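Local coordinates for protein amine Dehydrogenase (PDB 1JMX) that probably transfers electrons through its bound c-type hemes, as the heme-carrying alpha subunit of a quinohemoprotein amine dehydrogenase, at residues 278-290 with 300-312. Numbering follows the deposited sequence.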
loop_
_atom_site.group_PDB
_atom_site.type_symbol
_atom_site.label_atom_id
_atom_site.label_comp_id
_atom_site.label_asym_id
_atom_site.label_seq_id
_atom_site.Cartn_x
_atom_site.Cartn_y
_atom_site.Cartn_z
ATOM N N ALA A 278 -26.034 -12.598 -15.221
ATOM C CA ALA A 278 -27.163 -13.513 -15.155
ATOM C C ALA A 278 -28.446 -12.791 -15.519
ATOM O O ALA A 278 -28.500 -11.554 -15.511
ATOM C CB ALA A 278 -27.284 -14.135 -13.755
ATOM N N VAL A 279 -29.475 -13.571 -15.841
ATOM C CA VAL A 279 -30.770 -13.026 -16.213
ATOM C C VAL A 279 -31.874 -13.866 -15.589
ATOM O O VAL A 279 -31.834 -15.092 -15.638
ATOM C CB VAL A 279 -30.932 -12.988 -17.751
ATOM C CG1 VAL A 279 -32.367 -12.699 -18.130
ATOM C CG2 VAL A 279 -30.040 -11.913 -18.324
ATOM N N LYS A 280 -32.852 -13.196 -14.989
ATOM C CA LYS A 280 -33.958 -13.895 -14.363
ATOM C C LYS A 280 -34.965 -14.398 -15.391
ATOM O O LYS A 280 -35.244 -13.743 -16.398
ATOM C CB LYS A 280 -34.677 -12.999 -13.362
ATOM C CG LYS A 280 -35.727 -13.728 -12.553
ATOM C CD LYS A 280 -36.519 -12.778 -11.673
ATOM C CE LYS A 280 -37.638 -13.509 -10.913
ATOM N NZ LYS A 280 -38.643 -14.129 -11.837
ATOM N N GLU A 281 -35.507 -15.574 -15.108
ATOM C CA GLU A 281 -36.509 -16.194 -15.957
ATOM C C GLU A 281 -37.689 -15.238 -16.053
ATOM O O GLU A 281 -37.928 -14.450 -15.138
ATOM C CB GLU A 281 -36.961 -17.517 -15.341
ATOM C CG GLU A 281 -37.496 -17.371 -13.917
ATOM C CD GLU A 281 -38.056 -18.667 -13.355
ATOM O OE1 GLU A 281 -38.037 -18.822 -12.112
ATOM O OE2 GLU A 281 -38.525 -19.522 -14.153
ATOM N N GLY A 282 -38.402 -15.287 -17.174
ATOM C CA GLY A 282 -39.543 -14.410 -17.357
ATOM C C GLY A 282 -39.359 -13.403 -18.475
ATOM O O GLY A 282 -40.342 -12.853 -18.965
ATOM N N LYS A 283 -38.108 -13.122 -18.837
ATOM C CA LYS A 283 -37.792 -12.192 -19.924
ATOM C C LYS A 283 -36.828 -12.943 -20.849
ATOM O O LYS A 283 -35.854 -13.527 -20.373
ATOM C CB LYS A 283 -37.064 -10.947 -19.405
ATOM C CG LYS A 283 -37.507 -10.443 -18.039
ATOM C CD LYS A 283 -36.513 -9.395 -17.483
ATOM C CE LYS A 283 -35.078 -9.947 -17.363
ATOM N NZ LYS A 283 -34.976 -11.097 -16.411
ATOM N N ALA A 284 -37.105 -12.930 -22.156
ATOM C CA ALA A 284 -36.256 -13.602 -23.146
ATOM C C ALA A 284 -34.982 -12.811 -23.413
ATOM O O ALA A 284 -35.025 -11.682 -23.917
ATOM C CB ALA A 284 -37.017 -13.821 -24.456
ATOM N N ARG A 285 -33.852 -13.412 -23.053
ATOM C CA ARG A 285 -32.547 -12.797 -23.247
ATOM C C ARG A 285 -31.597 -13.832 -23.832
ATOM O O ARG A 285 -31.803 -15.037 -23.696
ATOM C CB ARG A 285 -31.979 -12.298 -21.904
ATOM C CG ARG A 285 -32.716 -11.098 -21.285
ATOM C CD ARG A 285 -31.999 -9.744 -21.533
ATOM N NE ARG A 285 -30.747 -9.611 -20.774
ATOM C CZ ARG A 285 -29.553 -10.010 -21.218
ATOM N NH1 ARG A 285 -29.428 -10.565 -22.424
ATOM N NH2 ARG A 285 -28.484 -9.883 -20.440
ATOM N N LEU A 286 -30.569 -13.347 -24.510
ATOM C CA LEU A 286 -29.555 -14.205 -25.095
ATOM C C LEU A 286 -28.254 -13.702 -24.476
ATOM O O LEU A 286 -27.718 -12.670 -24.888
ATOM C CB LEU A 286 -29.561 -14.055 -26.620
ATOM C CG LEU A 286 -28.723 -15.012 -27.466
ATOM C CD1 LEU A 286 -28.905 -16.450 -27.009
ATOM C CD2 LEU A 286 -29.127 -14.851 -28.921
ATOM N N LEU A 287 -27.810 -14.397 -23.429
ATOM C CA LEU A 287 -26.606 -14.054 -22.677
ATOM C C LEU A 287 -25.258 -14.119 -23.387
ATOM O O LEU A 287 -24.537 -13.123 -23.433
ATOM C CB LEU A 287 -26.512 -14.898 -21.407
ATOM C CG LEU A 287 -27.331 -14.501 -20.184
ATOM C CD1 LEU A 287 -26.871 -15.359 -19.008
ATOM C CD2 LEU A 287 -27.119 -13.021 -19.871
ATOM N N ALA A 288 -24.896 -15.298 -23.887
ATOM C CA ALA A 288 -23.607 -15.466 -24.542
ATOM C C ALA A 288 -23.501 -16.674 -25.482
ATOM O O ALA A 288 -24.378 -17.538 -25.510
ATOM C CB ALA A 288 -22.516 -15.548 -23.476
ATOM N N VAL A 289 -22.434 -16.681 -26.280
ATOM C CA VAL A 289 -22.119 -17.758 -27.208
ATOM C C VAL A 289 -20.821 -18.284 -26.607
ATOM O O VAL A 289 -19.938 -17.497 -26.270
ATOM C CB VAL A 289 -21.807 -17.225 -28.638
ATOM C CG1 VAL A 289 -21.791 -18.366 -29.638
ATOM C CG2 VAL A 289 -22.804 -16.174 -29.053
ATOM N N GLN A 290 -20.707 -19.596 -26.436
ATOM C CA GLN A 290 -19.499 -20.175 -25.858
ATOM C C GLN A 290 -19.037 -21.382 -26.673
ATOM O O GLN A 290 -19.644 -22.441 -26.604
ATOM C CB GLN A 290 -19.757 -20.605 -24.404
ATOM C CG GLN A 290 -20.364 -19.518 -23.509
ATOM C CD GLN A 290 -20.486 -19.945 -22.056
ATOM O OE1 GLN A 290 -20.478 -21.129 -21.744
ATOM N NE2 GLN A 290 -20.586 -18.974 -21.159
ATOM N N SER A 300 -16.839 -26.939 -34.707
ATOM C CA SER A 300 -16.791 -26.600 -33.290
ATOM C C SER A 300 -18.113 -26.751 -32.563
ATOM O O SER A 300 -19.178 -26.473 -33.119
ATOM C CB SER A 300 -16.284 -25.165 -33.111
ATOM O OG SER A 300 -16.351 -24.756 -31.756
ATOM N N GLU A 301 -18.023 -27.203 -31.313
ATOM C CA GLU A 301 -19.193 -27.375 -30.463
ATOM C C GLU A 301 -19.453 -26.017 -29.820
ATOM O O GLU A 301 -18.630 -25.518 -29.050
ATOM C CB GLU A 301 -18.912 -28.426 -29.386
ATOM C CG GLU A 301 -20.156 -29.140 -28.814
ATOM C CD GLU A 301 -20.787 -28.441 -27.612
ATOM O OE1 GLU A 301 -20.129 -28.367 -26.539
ATOM O OE2 GLU A 301 -21.958 -27.993 -27.730
ATOM N N ILE A 302 -20.548 -25.381 -30.217
ATOM C CA ILE A 302 -20.907 -24.089 -29.671
ATOM C C ILE A 302 -22.168 -24.224 -28.835
ATOM O O ILE A 302 -23.100 -24.936 -29.201
ATOM C CB ILE A 302 -21.150 -23.066 -30.779
ATOM C CG1 ILE A 302 -19.854 -22.812 -31.538
ATOM C CG2 ILE A 302 -21.675 -21.771 -30.205
ATOM C CD1 ILE A 302 -19.978 -21.742 -32.602
ATOM N N THR A 303 -22.182 -23.549 -27.696
ATOM C CA THR A 303 -23.338 -23.576 -26.825
ATOM C C THR A 303 -23.817 -22.153 -26.542
ATOM O O THR A 303 -23.022 -21.246 -26.337
ATOM C CB THR A 303 -23.068 -24.375 -25.527
ATOM O OG1 THR A 303 -23.566 -23.651 -24.395
ATOM C CG2 THR A 303 -21.591 -24.679 -25.356
ATOM N N LEU A 304 -25.124 -21.954 -26.664
ATOM C CA LEU A 304 -25.752 -20.662 -26.430
ATOM C C LEU A 304 -26.347 -20.644 -25.031
ATOM O O LEU A 304 -26.981 -21.608 -24.600
ATOM C CB LEU A 304 -26.843 -20.392 -27.474
ATOM C CG LEU A 304 -26.421 -20.145 -28.930
ATOM C CD1 LEU A 304 -25.432 -18.983 -28.991
ATOM C CD2 LEU A 304 -25.809 -21.399 -29.539
ATOM N N VAL A 305 -26.102 -19.557 -24.309
ATOM C CA VAL A 305 -26.599 -19.410 -22.946
ATOM C C VAL A 305 -27.621 -18.288 -22.955
ATOM O O VAL A 305 -27.457 -17.300 -23.679
ATOM C CB VAL A 305 -25.447 -19.050 -21.967
ATOM C CG1 VAL A 305 -25.908 -19.197 -20.524
ATOM C CG2 VAL A 305 -24.233 -19.923 -22.235
ATOM N N GLY A 306 -28.695 -18.452 -22.187
ATOM C CA GLY A 306 -29.704 -17.413 -22.149
ATOM C C GLY A 306 -30.952 -17.767 -21.383
ATOM O O GLY A 306 -31.005 -18.770 -20.672
ATOM N N SER A 307 -31.957 -16.912 -21.521
ATOM C CA SER A 307 -33.232 -17.107 -20.856
ATOM C C SER A 307 -34.372 -17.030 -21.871
ATOM O O SER A 307 -34.430 -16.105 -22.684
ATOM C CB SER A 307 -33.417 -16.048 -19.765
ATOM O OG SER A 307 -34.658 -16.206 -19.097
ATOM N N GLY A 308 -35.269 -18.014 -21.819
ATOM C CA GLY A 308 -36.401 -18.049 -22.730
ATOM C C GLY A 308 -35.995 -18.296 -24.172
ATOM O O GLY A 308 -36.506 -17.643 -25.090
ATOM N N LEU A 309 -35.072 -19.233 -24.370
ATOM C CA LEU A 309 -34.592 -19.567 -25.709
ATOM C C LEU A 309 -35.564 -20.490 -26.440
ATOM O O LEU A 309 -35.815 -21.621 -26.012
ATOM C CB LEU A 309 -33.202 -20.221 -25.646
ATOM C CG LEU A 309 -32.047 -19.409 -25.045
ATOM C CD1 LEU A 309 -30.759 -20.212 -25.127
ATOM C CD2 LEU A 309 -31.900 -18.078 -25.771
ATOM N N ALA A 310 -36.134 -19.990 -27.525
ATOM C CA ALA A 310 -37.065 -20.775 -28.328
ATOM C C ALA A 310 -36.889 -20.365 -29.780
ATOM O O ALA A 310 -36.800 -19.168 -30.111
ATOM C CB ALA A 310 -38.504 -20.551 -27.882
ATOM N N GLY A 311 -36.808 -21.367 -30.645
ATOM C CA GLY A 311 -36.630 -21.092 -32.051
ATOM C C GLY A 311 -35.461 -21.856 -32.609
ATOM O O GLY A 311 -34.887 -22.735 -31.961
ATOM N N LYS A 312 -35.111 -21.511 -33.837
ATOM C CA LYS A 312 -34.013 -22.169 -34.509
ATOM C C LYS A 312 -32.801 -21.251 -34.493
ATOM O O LYS A 312 -32.906 -20.057 -34.798
ATOM C CB LYS A 312 -34.423 -22.505 -35.946
ATOM C CG LYS A 312 -33.378 -23.265 -36.731
ATOM C CD LYS A 312 -33.247 -22.682 -38.135
ATOM C CE LYS A 312 -32.852 -21.198 -38.089
ATOM N NZ LYS A 312 -32.540 -20.631 -39.444
#
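Ser307 reaches Lys283 with its side chain: its OG, anti to the backbone N (chi1 180°), donates to Lys283 O at 3.2 Å, while its CB rests 3.9 Å from Val279 CG1. With an alanine here, Lys283 O would probably lose its hydroxyl partner and the turn would be held less firmly. Next along, Arg285 N bonds to Ser307 O (2.8 Å) and Ser307 N returns to Arg285 O. The pairing resumes between Ala288 and Val305 and between Gln290 and Thr303. Leu287 and Ala288 together face Val305, a classic beta bulge in the antiparallel hairpin of strands 285-295 and 299-307, consistent with the immunoglobulin-like E-set family to which this domain is assigned. Beyond the bulge, Val289 CG1 presses on Ile302 CG2 at 3.5 Å, tighter than usual; the Val289 side chain lies alongside that of Leu304, whose CD1 approaches both valine methyls. On the same face Leu286 CD1 meets Leu309 CD2 at 3.6 Å, the two side chains crossing at about a right angle, and Val357 of strand 354-362 touches both Leu286 and Val289. On the face bearing Ala288, Gln290, Thr303 and Val305, which looks to the eight-stranded barrel of the preceding domain, the extended Gln290 side chain lays its amide against Val305 CG2, with CD at 3.8 Å, its OE1 accepting from Arg197 NE and its NE2 donating to Val196 O. At the turn, Lys283 NZ donates to Lys280 O (2.7 Å), at the end of barrel strand 269-280, and to Gly258 O.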